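Local coordinates for mannuronan C5-epimerase (PDB 4NK6), which converts beta-D-mannuronate units of the polymer alginate to alpha-L-guluronate in the periplasm and belongs to a complex that shields the growing chain from degradation, at residues His274-Gly279 with Ile298-Asp303; Tyr251-Phe256 with His278-Ala283; Gly319-Arg324 with Gly343-Glu348. All blocks are in the same frame, centred on the assembly; numbering follows the deposited sequence.

Contact 1 of 3, residues His274-Gly279 with Ile298-Asp303; sequences HDRSHG and ISREVD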
loop_
_atom_site.group_PDB
_atom_site.type_symbol
_atom_site.label_atom_id
_atom_site.label_comp_id
_atom_site.label_asym_id
_atom_site.label_seq_id
_atom_site.Cartn_x
_atom_site.Cartn_y
_atom_site.Cartn_z
ATOM N N HIS A 274 -4.454 4.330 3.383
ATOM C CA HIS A 274 -5.051 5.660 3.436
ATOM C C HIS A 274 -6.485 5.641 3.937
ATOM O O HIS A 274 -7.164 4.606 3.910
ATOM C CB HIS A 274 -5.069 6.277 2.022
ATOM C CG HIS A 274 -4.268 7.537 1.887
ATOM N ND1 HIS A 274 -4.811 8.790 2.080
ATOM C CD2 HIS A 274 -2.969 7.738 1.557
ATOM C CE1 HIS A 274 -3.881 9.709 1.887
ATOM N NE2 HIS A 274 -2.755 9.099 1.566
ATOM N N ASP A 275 -6.937 6.813 4.370
ATOM C CA ASP A 275 -8.360 7.142 4.457
ATOM C C ASP A 275 -9.230 6.161 5.231
ATOM O O ASP A 275 -10.019 5.418 4.640
ATOM C CB ASP A 275 -8.940 7.342 3.053
ATOM C CG ASP A 275 -8.462 8.636 2.394
ATOM O OD1 ASP A 275 -7.540 9.295 2.916
ATOM O OD2 ASP A 275 -9.004 8.989 1.339
ATOM N N ARG A 276 -9.093 6.181 6.551
ATOM C CA ARG A 276 -9.977 5.440 7.441
ATOM C C ARG A 276 -9.889 3.921 7.248
ATOM O O ARG A 276 -10.841 3.202 7.496
ATOM C CB ARG A 276 -11.424 5.955 7.313
ATOM C CG ARG A 276 -11.557 7.469 7.585
ATOM C CD ARG A 276 -12.901 8.061 7.106
ATOM N NE ARG A 276 -13.064 7.946 5.653
ATOM C CZ ARG A 276 -12.450 8.724 4.760
ATOM N NH1 ARG A 276 -12.660 8.550 3.461
ATOM N NH2 ARG A 276 -11.632 9.689 5.159
ATOM N N SER A 277 -8.741 3.439 6.794
ATOM C CA SER A 277 -8.478 2.009 6.831
ATOM C C SER A 277 -8.110 1.671 8.280
ATOM O O SER A 277 -7.700 2.552 9.038
ATOM C CB SER A 277 -7.344 1.648 5.864
ATOM O OG SER A 277 -7.692 1.960 4.513
ATOM N N HIS A 278 -8.262 0.411 8.679
ATOM C CA HIS A 278 -8.054 0.052 10.076
ATOM C C HIS A 278 -7.800 -1.446 10.268
ATOM O O HIS A 278 -8.273 -2.270 9.487
ATOM C CB HIS A 278 -9.282 0.469 10.886
ATOM C CG HIS A 278 -10.556 -0.116 10.364
ATOM N ND1 HIS A 278 -11.059 -1.319 10.812
ATOM C CD2 HIS A 278 -11.408 0.313 9.401
ATOM C CE1 HIS A 278 -12.179 -1.595 10.165
ATOM N NE2 HIS A 278 -12.412 -0.621 9.303
ATOM N N GLY A 279 -7.067 -1.791 11.326
ATOM C CA GLY A 279 -6.795 -3.183 11.645
ATOM C C GLY A 279 -5.757 -3.758 10.703
ATOM O O GLY A 279 -5.627 -4.965 10.572
ATOM N N ILE A 298 1.132 5.666 6.540
ATOM C CA ILE A 298 -0.311 5.566 6.688
ATOM C C ILE A 298 -0.843 6.979 6.901
ATOM O O ILE A 298 -0.259 7.764 7.651
ATOM C CB ILE A 298 -0.721 4.616 7.826
ATOM C CG1 ILE A 298 -0.319 5.174 9.198
ATOM C CG2 ILE A 298 -0.088 3.231 7.616
ATOM C CD1 ILE A 298 -0.669 4.234 10.352
ATOM N N SER A 299 -1.926 7.319 6.206
ATOM C CA SER A 299 -2.380 8.700 6.189
ATOM C C SER A 299 -3.892 8.830 6.199
ATOM O O SER A 299 -4.601 8.141 5.455
ATOM C CB SER A 299 -1.802 9.436 4.975
ATOM O OG SER A 299 -2.276 10.766 4.924
ATOM N N ARG A 300 -4.361 9.727 7.056
ATOM C CA ARG A 300 -5.771 10.103 7.182
ATOM C C ARG A 300 -6.620 9.067 7.892
ATOM O O ARG A 300 -7.355 8.294 7.265
ATOM C CB ARG A 300 -6.412 10.552 5.856
ATOM C CG ARG A 300 -7.777 11.225 6.083
ATOM C CD ARG A 300 -8.366 11.859 4.828
ATOM N NE ARG A 300 -7.646 13.061 4.420
ATOM C CZ ARG A 300 -6.928 13.165 3.304
ATOM N NH1 ARG A 300 -6.844 12.139 2.463
ATOM N NH2 ARG A 300 -6.312 14.309 3.018
ATOM N N GLU A 301 -6.518 9.090 9.215
ATOM C CA GLU A 301 -7.246 8.182 10.094
ATOM C C GLU A 301 -7.043 6.720 9.758
ATOM O O GLU A 301 -7.988 5.936 9.753
ATOM C CB GLU A 301 -8.737 8.525 10.125
ATOM C CG GLU A 301 -8.999 9.989 10.432
ATOM C CD GLU A 301 -10.439 10.225 10.809
ATOM O OE1 GLU A 301 -11.237 10.560 9.913
ATOM O OE2 GLU A 301 -10.770 10.049 11.998
ATOM N N VAL A 302 -5.809 6.340 9.471
ATOM C CA VAL A 302 -5.507 4.926 9.474
ATOM C C VAL A 302 -5.262 4.572 10.933
ATOM O O VAL A 302 -4.283 5.020 11.538
ATOM C CB VAL A 302 -4.328 4.581 8.572
ATOM C CG1 VAL A 302 -4.099 3.074 8.581
ATOM C CG2 VAL A 302 -4.623 5.055 7.156
ATOM N N ASP A 303 -6.185 3.801 11.505
ATOM C CA ASP A 303 -6.238 3.602 12.950
ATOM C C ASP A 303 -6.115 2.137 13.351
ATOM O O ASP A 303 -6.390 1.244 12.551
ATOM C CB ASP A 303 -7.549 4.168 13.527
ATOM C CG ASP A 303 -7.673 5.674 13.349
ATOM O OD1 ASP A 303 -6.678 6.310 12.944
ATOM O OD2 ASP A 303 -8.763 6.226 13.628
#
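Asp-275 OD1 is gripped by two donors, the guanidinium of Arg-300 across the contact and the imidazole of the preceding residue, His-274. Arg-300 NH1 reaches Asp-275 OD1 at 3.0 Å from the syn side, close to the carboxylate plane, in a salt bridge; its chain starts with CG anti to the backbone N (chi1 -167°) and bends at chi3, which lays it alongside Asp-275, pointing the same way. His-274 ND1 gives an almost straight bond of 2.9 Å to Asp-275 OD1, in the plane of its own ring but well above that of the carboxylate. This bond fixes the rotation of the imidazole. Ser-299 CB lies over a face of the His-274 ring, 3.8 Å from its centroid, in a CH-pi contact, while Ser-299 OG bonds Asp-323. Arg-300 NH2 has a second anionic partner in Asp-407. The two backbones run in step: Asp-275 N donates to Ser-299 O (2.9 Å), Arg-276 N to Arg-300 O (2.8 Å) and, past the bend, Asp-303 N to Ser-277 O (3.2 Å). Val-302 CG2 packs against the His-274 backbone, 3.8 Å from His-274 C. Such stacked turns between successive coils belong to the right-handed parallel beta-helix, here at the active site, where His-274 is the inferred proton acceptor.

Contact 2 of 3, residues Tyr251-Phe256 with His278-Ala283; sequences YETRDF and HGLIIA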
loop_
_atom_site.group_PDB
_atom_site.type_symbol
_atom_site.label_atom_id
_atom_site.label_comp_id
_atom_site.label_asym_id
_atom_site.label_seq_id
_atom_site.Cartn_x
_atom_site.Cartn_y
_atom_site.Cartn_z
ATOM N N TYR A 251 -7.946 2.335 0.659
ATOM C CA TYR A 251 -8.907 3.365 1.033
ATOM C C TYR A 251 -10.076 2.674 1.714
ATOM O O TYR A 251 -10.670 1.756 1.135
ATOM C CB TYR A 251 -9.396 4.085 -0.235
ATOM C CG TYR A 251 -10.621 4.977 -0.062
ATOM C CD1 TYR A 251 -11.908 4.469 -0.224
ATOM C CD2 TYR A 251 -10.486 6.331 0.226
ATOM C CE1 TYR A 251 -13.030 5.277 -0.080
ATOM C CE2 TYR A 251 -11.603 7.156 0.376
ATOM C CZ TYR A 251 -12.871 6.618 0.218
ATOM O OH TYR A 251 -13.980 7.421 0.361
ATOM N N GLU A 252 -10.401 3.114 2.927
ATOM C CA GLU A 252 -11.466 2.516 3.727
ATOM C C GLU A 252 -11.441 0.982 3.680
ATOM O O GLU A 252 -12.441 0.332 3.368
ATOM C CB GLU A 252 -12.825 3.085 3.308
ATOM C CG GLU A 252 -12.997 4.543 3.713
ATOM C CD GLU A 252 -14.382 5.081 3.422
ATOM O OE1 GLU A 252 -15.274 4.273 3.088
ATOM O OE2 GLU A 252 -14.577 6.315 3.522
ATOM N N THR A 253 -10.272 0.425 3.986
ATOM C CA THR A 253 -10.015 -1.007 3.886
ATOM C C THR A 253 -9.854 -1.580 5.284
ATOM O O THR A 253 -9.354 -0.898 6.180
ATOM C CB THR A 253 -8.746 -1.246 3.038
ATOM O OG1 THR A 253 -9.026 -0.906 1.677
ATOM C CG2 THR A 253 -8.271 -2.694 3.102
ATOM N N ARG A 254 -10.298 -2.817 5.494
ATOM C CA ARG A 254 -10.216 -3.410 6.823
ATOM C C ARG A 254 -9.323 -4.645 6.877
ATOM O O ARG A 254 -9.327 -5.470 5.962
ATOM C CB ARG A 254 -11.610 -3.764 7.347
ATOM C CG ARG A 254 -12.276 -4.897 6.584
ATOM C CD ARG A 254 -13.531 -5.397 7.280
ATOM N NE ARG A 254 -14.087 -6.560 6.594
ATOM C CZ ARG A 254 -13.755 -7.822 6.863
ATOM N NH1 ARG A 254 -12.865 -8.101 7.813
ATOM N NH2 ARG A 254 -14.317 -8.810 6.180
ATOM N N ASP A 255 -8.549 -4.753 7.952
ATOM C CA ASP A 255 -7.882 -6.007 8.315
ATOM C C ASP A 255 -6.948 -6.555 7.237
ATOM O O ASP A 255 -6.745 -7.763 7.133
ATOM C CB ASP A 255 -8.932 -7.055 8.670
ATOM C CG ASP A 255 -9.889 -6.569 9.744
ATOM O OD1 ASP A 255 -9.414 -5.975 10.737
ATOM O OD2 ASP A 255 -11.109 -6.763 9.589
ATOM N N PHE A 256 -6.378 -5.668 6.438
ATOM C CA PHE A 256 -5.545 -6.112 5.333
ATOM C C PHE A 256 -4.160 -6.522 5.819
ATOM O O PHE A 256 -3.567 -5.858 6.668
ATOM C CB PHE A 256 -5.442 -5.044 4.235
ATOM C CG PHE A 256 -5.237 -5.630 2.867
ATOM C CD1 PHE A 256 -3.971 -6.012 2.445
ATOM C CD2 PHE A 256 -6.318 -5.853 2.026
ATOM C CE1 PHE A 256 -3.780 -6.588 1.187
ATOM C CE2 PHE A 256 -6.133 -6.416 0.763
ATOM C CZ PHE A 256 -4.864 -6.783 0.346
ATOM N N HIS A 278 -8.262 0.411 8.679
ATOM C CA HIS A 278 -8.054 0.052 10.076
ATOM C C HIS A 278 -7.800 -1.446 10.268
ATOM O O HIS A 278 -8.273 -2.270 9.487
ATOM C CB HIS A 278 -9.282 0.469 10.886
ATOM C CG HIS A 278 -10.556 -0.116 10.364
ATOM N ND1 HIS A 278 -11.059 -1.319 10.812
ATOM C CD2 HIS A 278 -11.408 0.313 9.401
ATOM C CE1 HIS A 278 -12.179 -1.595 10.165
ATOM N NE2 HIS A 278 -12.412 -0.621 9.303
ATOM N N GLY A 279 -7.067 -1.791 11.326
ATOM C CA GLY A 279 -6.795 -3.183 11.645
ATOM C C GLY A 279 -5.757 -3.758 10.703
ATOM O O GLY A 279 -5.627 -4.965 10.572
ATOM N N LEU A 280 -5.009 -2.893 10.035
ATOM C CA LEU A 280 -4.040 -3.371 9.061
ATOM C C LEU A 280 -2.844 -4.008 9.763
ATOM O O LEU A 280 -2.449 -3.585 10.852
ATOM C CB LEU A 280 -3.583 -2.232 8.151
ATOM C CG LEU A 280 -4.678 -1.363 7.522
ATOM C CD1 LEU A 280 -4.035 -0.354 6.608
ATOM C CD2 LEU A 280 -5.703 -2.192 6.751
ATOM N N ILE A 281 -2.286 -5.033 9.128
ATOM C CA ILE A 281 -1.116 -5.735 9.630
ATOM C C ILE A 281 -0.009 -5.623 8.588
ATOM O O ILE A 281 -0.038 -6.277 7.542
ATOM C CB ILE A 281 -1.428 -7.220 9.934
ATOM C CG1 ILE A 281 -2.429 -7.329 11.087
ATOM C CG2 ILE A 281 -0.147 -7.993 10.271
ATOM C CD1 ILE A 281 -3.006 -8.749 11.299
ATOM N N ILE A 282 0.953 -4.758 8.866
ATOM C CA ILE A 282 2.051 -4.525 7.951
ATOM C C ILE A 282 3.324 -5.011 8.621
ATOM O O ILE A 282 3.857 -4.331 9.498
ATOM C CB ILE A 282 2.146 -3.031 7.622
ATOM C CG1 ILE A 282 0.834 -2.564 6.975
ATOM C CG2 ILE A 282 3.319 -2.759 6.687
ATOM C CD1 ILE A 282 0.674 -1.057 6.920
ATOM N N ALA A 283 3.808 -6.186 8.216
ATOM C CA ALA A 283 4.872 -6.863 8.964
ATOM C C ALA A 283 5.916 -7.596 8.111
ATOM O O ALA A 283 5.595 -8.167 7.067
ATOM C CB ALA A 283 4.257 -7.833 9.963
HETATM O O HOH W 1 -7.135 -6.623 11.859
#
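The His-278 ring carries the Arg-254 backbone on one face, with Arg-254 CA 4.2 Å above the plane and displaced toward the rim; Arg-254 CB comes 3.6 Å from His-278 CE1. The ring reaches this place with CG between its own backbone N and carbonyl carbon (chi1 56°), and its NE2 is bonded to Glu-231. The guanidinium of Arg-254 has Asp-255 OD2 at its edge and in its plane, Arg-254 NH1 bonding the anti lone pair of Asp-255 OD2 at 2.8 Å in a salt bridge between chain neighbours. The other carboxylate oxygen, Asp-255 OD1, accepts a hydrogen bond from a water 2.6 Å away, which also donates to Gly-279 O and thus spans the two turns. Three backbone bonds join the segments: His-278 N to Thr-253 O (3.0 Å), Asp-255 N to His-278 O (2.9 Å) and Ile-281 N to Phe-256 O (2.9 Å). Leu-280 CD2 lies 3.8 Å from Phe-256 CB, both residues being buried, and the Phe-256 ring meets that of Phe-248. The ion pair and the bridging water thus satisfy the polar groups of the partly exposed turn, Leu-280 and Phe-256 supply apolar packing, and peptide bonds between consecutive beta-helix coils satisfy the backbone.

Contact 3 of 3, residues Gly319-Arg324 with Gly343-Glu348; sequences GVVLDR and GITLYE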
loop_
_atom_site.group_PDB
_atom_site.type_symbol
_atom_site.label_atom_id
_atom_site.label_comp_id
_atom_site.label_asym_id
_atom_site.label_seq_id
_atom_site.Cartn_x
_atom_site.Cartn_y
_atom_site.Cartn_z
ATOM N N GLY A 319 11.506 6.707 6.520
ATOM C CA GLY A 319 11.296 5.279 6.545
ATOM C C GLY A 319 9.843 4.932 6.792
ATOM O O GLY A 319 9.256 4.132 6.064
ATOM N N VAL A 320 9.266 5.539 7.823
ATOM C CA VAL A 320 7.896 5.249 8.244
ATOM C C VAL A 320 7.190 6.536 8.691
ATOM O O VAL A 320 7.724 7.285 9.509
ATOM C CB VAL A 320 7.861 4.245 9.423
ATOM C CG1 VAL A 320 6.442 4.077 9.936
ATOM C CG2 VAL A 320 8.433 2.878 8.995
ATOM N N VAL A 321 5.999 6.789 8.154
ATOM C CA VAL A 321 5.243 7.994 8.485
ATOM C C VAL A 321 3.833 7.658 8.967
ATOM O O VAL A 321 3.176 6.802 8.386
ATOM C CB VAL A 321 5.156 8.953 7.257
ATOM C CG1 VAL A 321 4.271 10.154 7.554
ATOM C CG2 VAL A 321 6.541 9.413 6.848
ATOM N N LEU A 322 3.392 8.314 10.047
ATOM C CA LEU A 322 1.987 8.296 10.477
ATOM C C LEU A 322 1.445 9.711 10.291
ATOM O O LEU A 322 1.945 10.649 10.911
ATOM C CB LEU A 322 1.856 7.893 11.949
ATOM C CG LEU A 322 1.954 6.409 12.338
ATOM C CD1 LEU A 322 3.205 5.751 11.809
ATOM C CD2 LEU A 322 1.875 6.246 13.855
ATOM N N ASP A 323 0.431 9.865 9.440
ATOM C CA ASP A 323 0.016 11.191 8.976
ATOM C C ASP A 323 -1.483 11.433 9.161
ATOM O O ASP A 323 -2.289 10.494 9.095
ATOM C CB ASP A 323 0.389 11.343 7.495
ATOM C CG ASP A 323 -0.016 12.696 6.907
ATOM O OD1 ASP A 323 0.340 13.739 7.486
ATOM O OD2 ASP A 323 -0.689 12.712 5.859
ATOM N N ARG A 324 -1.848 12.693 9.388
ATOM C CA ARG A 324 -3.252 13.127 9.355
ATOM C C ARG A 324 -4.184 12.331 10.269
ATOM O O ARG A 324 -5.086 11.624 9.802
ATOM C CB ARG A 324 -3.780 13.129 7.912
ATOM C CG ARG A 324 -3.271 14.308 7.074
ATOM C CD ARG A 324 -3.692 14.235 5.603
ATOM N NE ARG A 324 -3.505 15.520 4.920
ATOM C CZ ARG A 324 -2.330 15.977 4.488
ATOM N NH1 ARG A 324 -1.227 15.258 4.666
ATOM N NH2 ARG A 324 -2.255 17.156 3.878
ATOM N N GLY A 343 13.901 8.794 10.192
ATOM C CA GLY A 343 13.547 7.387 10.341
ATOM C C GLY A 343 12.034 7.235 10.401
ATOM O O GLY A 343 11.416 6.662 9.504
ATOM N N ILE A 344 11.445 7.755 11.475
ATOM C CA ILE A 344 9.999 7.793 11.659
ATOM C C ILE A 344 9.536 9.246 11.820
ATOM O O ILE A 344 10.128 10.005 12.591
ATOM C CB ILE A 344 9.582 7.057 12.945
ATOM C CG1 ILE A 344 10.113 5.620 12.949
ATOM C CG2 ILE A 344 8.059 7.088 13.116
ATOM C CD1 ILE A 344 9.858 4.860 14.267
ATOM N N THR A 345 8.488 9.633 11.099
ATOM C CA THR A 345 7.896 10.955 11.285
ATOM C C THR A 345 6.421 10.828 11.661
ATOM O O THR A 345 5.672 10.139 10.977
ATOM C CB THR A 345 7.992 11.810 10.008
ATOM O OG1 THR A 345 9.295 11.684 9.426
ATOM C CG2 THR A 345 7.703 13.292 10.322
ATOM N N LEU A 346 6.014 11.484 12.746
ATOM C CA LEU A 346 4.601 11.580 13.088
ATOM C C LEU A 346 4.101 12.987 12.794
ATOM O O LEU A 346 4.615 13.969 13.329
ATOM C CB LEU A 346 4.343 11.246 14.560
ATOM C CG LEU A 346 4.808 9.900 15.142
ATOM C CD1 LEU A 346 3.868 9.475 16.235
ATOM C CD2 LEU A 346 4.952 8.801 14.121
ATOM N N TYR A 347 3.101 13.069 11.929
ATOM C CA TYR A 347 2.507 14.330 11.541
ATOM C C TYR A 347 1.063 14.364 12.039
ATOM O O TYR A 347 0.211 13.635 11.509
ATOM C CB TYR A 347 2.451 14.418 10.021
ATOM C CG TYR A 347 3.737 14.714 9.277
ATOM C CD1 TYR A 347 4.529 15.812 9.595
ATOM C CD2 TYR A 347 4.126 13.917 8.207
ATOM C CE1 TYR A 347 5.683 16.096 8.868
ATOM C CE2 TYR A 347 5.270 14.186 7.488
ATOM C CZ TYR A 347 6.042 15.274 7.817
ATOM O OH TYR A 347 7.179 15.529 7.079
ATOM N N GLU A 348 0.789 15.202 13.037
ATOM C CA GLU A 348 -0.574 15.423 13.519
ATOM C C GLU A 348 -1.305 14.104 13.783
ATOM O O GLU A 348 -2.464 13.936 13.401
ATOM C CB GLU A 348 -1.364 16.267 12.510
ATOM C CG GLU A 348 -0.852 17.706 12.344
ATOM C CD GLU A 348 0.493 17.794 11.617
ATOM O OE1 GLU A 348 0.628 17.223 10.514
ATOM O OE2 GLU A 348 1.416 18.441 12.146
HETATM O O HOH W 2 -0.771 15.616 8.887
#
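Tyr-347 packs against Val-321 on one face of two parallel strands, 320-323 and 344-347, whose axes run 4.8 Å apart and only 6° from parallel. Val-321 CG1, anti to its backbone N (chi1 175°), projects obliquely toward the phenol and stops 3.8 Å from Tyr-347 CD2. Thr-345 CG2, from the tyrosine's own strand, lies over one face of the ring, displaced toward the rim, so two methyl groups abut the ring. Asp-323 comes in with its carboxylate almost perpendicular to the ring, Asp-323 OD1 resting 3.4 Å from Tyr-347 CB. Its other oxygen, OD2, accepts from Arg-324 NH1 through the syn lone pair, besides its bond to Ser-299. The opposite face is aliphatic: Leu-346 CD2 tucks against Leu-322 CB at 3.9 Å, both side chains pointing the same way, and Val-320 sits beside Ile-344. Ile-336 and Val-331 on strand 330-337 pack against this face from across the coil interior. Four sound backbone bonds hold the register, among them Tyr-347 N to Leu-322 O (2.9 Å), before a weak one from Arg-324 N to Tyr-347 O. A water lies 2.6 Å from Asp-323 OD1 and 2.7 Å from Glu-348 OE1. The chemistry divides by face: stacked aliphatic residues fill the beta-helix interior, whereas the other face carries Val-321, Thr-345, Asp-323 and Tyr-347; the Asp-323 and Glu-348 carboxylates are probably eased by water and by Arg-324 and Arg-370 respectively.

The three contacts join successive coils of one right-handed beta-helix. Contacts 1 and 2, centres 8 Å apart, share His-278 and Gly-279, so the turn 274-279 lies between the turns 251-256 and 298-303; Arg-276 NH1 also bridges to Glu-252 OE2 at 2.9 Å. Contact 3 continues the stack from contact 1, its centre 13 Å away: Ile-298 O lies 2.8 Å from Asp-323 N, and Ser-299 OG lies 2.7 Å from Asp-323 OD2. Contacts 2 and 3 do not touch, their centres about 17 Å apart. His-274, the inferred proton acceptor, belongs to contact 1. The side chain of Arg-324 (contact 3) is about 6 Å from the side chain of His-274, and the side chain of Leu-280 (contact 2) is about 8 Å from it.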